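Local atomic coordinates of maleate cis-trans isomerase (Pseudomonas putida, PDB entry 4FQ5), a protein that probably catalyses the cis-trans isomerisation of maleate to fumarate, working as a homodimer. Residues P225-N228 with A229-M232. The protein carries 1 engineered substitution. Sequence-based numbering, arbitrary orientation.
Sequences PSLN and AITM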
ATOM      1  N   PRO A 225       5.721 -17.677  13.426  1.00 26.30           N
ATOM      2  CA  PRO A 225       4.965 -16.438  13.205  1.00 26.04           C
ATOM      3  C   PRO A 225       4.422 -15.883  14.512  1.00 26.54           C
ATOM      4  O   PRO A 225       3.921 -16.640  15.347  1.00 26.71           O
ATOM      5  CB  PRO A 225       3.805 -16.874  12.295  1.00 26.09           C
ATOM      6  CG  PRO A 225       4.207 -18.189  11.730  1.00 26.57           C
ATOM      7  CD  PRO A 225       5.102 -18.832  12.748  1.00 26.39           C
ATOM      8  N   SER A 226       4.532 -14.576  14.700  1.00 26.13           N
ATOM      9  CA  SER A 226       4.043 -13.967  15.927  1.00 26.20           C
ATOM     10  C   SER A 226       3.513 -12.564  15.707  1.00 26.45           C
ATOM     11  O   SER A 226       2.768 -12.050  16.536  1.00 26.89           O
ATOM     12  CB  SER A 226       5.141 -13.943  16.992  1.00 25.84           C
ATOM     13  OG  SER A 226       6.211 -13.105  16.590  1.00 25.61           O
ATOM     14  N   LEU A 227       3.896 -11.947  14.591  1.00 26.53           N
ATOM     15  CA  LEU A 227       3.549 -10.548  14.339  1.00 26.79           C
ATOM     16  C   LEU A 227       2.059 -10.236  14.536  1.00 27.40           C
ATOM     17  O   LEU A 227       1.713  -9.244  15.171  1.00 27.80           O
ATOM     18  CB  LEU A 227       4.023 -10.105  12.950  1.00 26.85           C
ATOM     19  CG  LEU A 227       3.764  -8.647  12.548  1.00 26.45           C
ATOM     20  CD1 LEU A 227       4.334  -7.690  13.579  1.00 26.45           C
ATOM     21  CD2 LEU A 227       4.345  -8.369  11.167  1.00 26.49           C
ATOM     22  N   ASN A 228       1.192 -11.095  14.014  1.00 28.40           N
ATOM     23  CA  ASN A 228      -0.250 -10.870  14.074  1.00 30.15           C
ATOM     24  C   ASN A 228      -0.891 -11.063  15.460  1.00 31.64           C
ATOM     25  O   ASN A 228      -2.096 -10.833  15.624  1.00 33.32           O
ATOM     26  CB  ASN A 228      -0.958 -11.729  13.019  1.00 30.62           C
ATOM     27  CG  ASN A 228      -0.674 -11.257  11.602  1.00 31.33           C
ATOM     28  OD1 ASN A 228      -0.475 -10.068  11.362  1.00 31.29           O
ATOM     29  ND2 ASN A 228      -0.675 -12.185  10.653  1.00 31.53           N
ATOM     30  N   ALA A 229      -0.090 -11.467  16.447  1.00 30.57           N
ATOM     31  CA  ALA A 229      -0.570 -11.639  17.817  1.00 31.58           C
ATOM     32  C   ALA A 229       0.024 -10.624  18.788  1.00 30.40           C
ATOM     33  O   ALA A 229      -0.398 -10.545  19.942  1.00 31.38           O
ATOM     34  CB  ALA A 229      -0.309 -13.064  18.309  1.00 32.47           C
ATOM     35  N   ILE A 230       0.986  -9.837  18.314  1.00 29.44           N
ATOM     36  CA  ILE A 230       1.740  -8.925  19.178  1.00 29.70           C
ATOM     37  C   ILE A 230       0.876  -7.883  19.899  1.00 30.55           C
ATOM     38  O   ILE A 230       0.995  -7.708  21.121  1.00 30.21           O
ATOM     39  CB  ILE A 230       2.896  -8.234  18.412  1.00 29.08           C
ATOM     40  CG1 ILE A 230       4.004  -9.258  18.114  1.00 28.79           C
ATOM     41  CG2 ILE A 230       3.430  -7.040  19.197  1.00 28.67           C
ATOM     42  CD1 ILE A 230       5.170  -8.719  17.312  1.00 28.87           C
ATOM     43  N   THR A 231       0.020  -7.191  19.149  1.00 31.01           N
ATOM     44  CA  THR A 231      -0.785  -6.110  19.729  1.00 32.04           C
ATOM     45  C   THR A 231      -1.836  -6.657  20.693  1.00 32.12           C
ATOM     46  O   THR A 231      -2.073  -6.063  21.740  1.00 32.57           O
ATOM     47  CB  THR A 231      -1.447  -5.214  18.659  1.00 32.52           C
ATOM     48  OG1 THR A 231      -2.252  -6.019  17.786  1.00 33.71           O
ATOM     49  CG2 THR A 231      -0.394  -4.496  17.842  1.00 32.46           C
ATOM     50  N   MET A 232      -2.443  -7.789  20.329  1.00 33.05           N
ATOM     51  CA  MET A 232      -3.385  -8.510  21.191  1.00 34.59           C
ATOM     52  C   MET A 232      -2.755  -8.849  22.539  1.00 34.25           C
ATOM     53  O   MET A 232      -3.334  -8.568  23.587  1.00 33.64           O
ATOM     54  CB  MET A 232      -3.847  -9.804  20.519  1.00 37.55           C
ATOM     55  CG  MET A 232      -4.971  -9.641  19.516  1.00 42.41           C
ATOM     56  SD  MET A 232      -5.161 -11.133  18.525  1.00 47.87           S
ATOM     57  CE  MET A 232      -6.714 -10.813  17.683  1.00 47.35           C
TER
HETATM   58  O   HOH W   1      -0.180  -7.385  16.177  1.00 34.33           O
HETATM   59  O   HOH W   2      -2.388  -8.731  17.590  1.00 32.10           O
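Ser226 O accepts a hydrogen bond from Ala229 N at 2.9 Å, and one residue later Leu227 O accepts one from Ile230 N at 3.3 Å. Each links residues three apart. The next amide no longer reaches a carbonyl directly: a water bridges Leu227 O, 2.8 Å away, to Thr231 N. A second water donates to Asn228 O and to Thr231 OG1 and accepts from Met232 N, so solvent stands in for the missing helical bonds. Ile230 holds CG1 beside its own backbone N (chi1 -71°), which lays CG1 3.4 Å from Ser226 O; the extended chi2 (177°) then carries CD1 to Leu227 CD1 at 4.0 Å, the two side chains crossing at a slant. Replacing Ile230 by alanine removes CG1 and CD1 and would probably leave Leu227 CD1 without this apolar partner and open a gap beside the turn. Leu227 also packs on helix 41-52, whose Glu44 accepts hydrogen bonds from the Ser226 and Leu227 amides, while Thr231 OG1 hydrogen-bonds to Ser270 O of the second subunit. The arrangement is two overlapping type I beta-turns, 226-229 and 227-230, leading from the loop after strand 215-217 into helix 230-237 at the subunit interface.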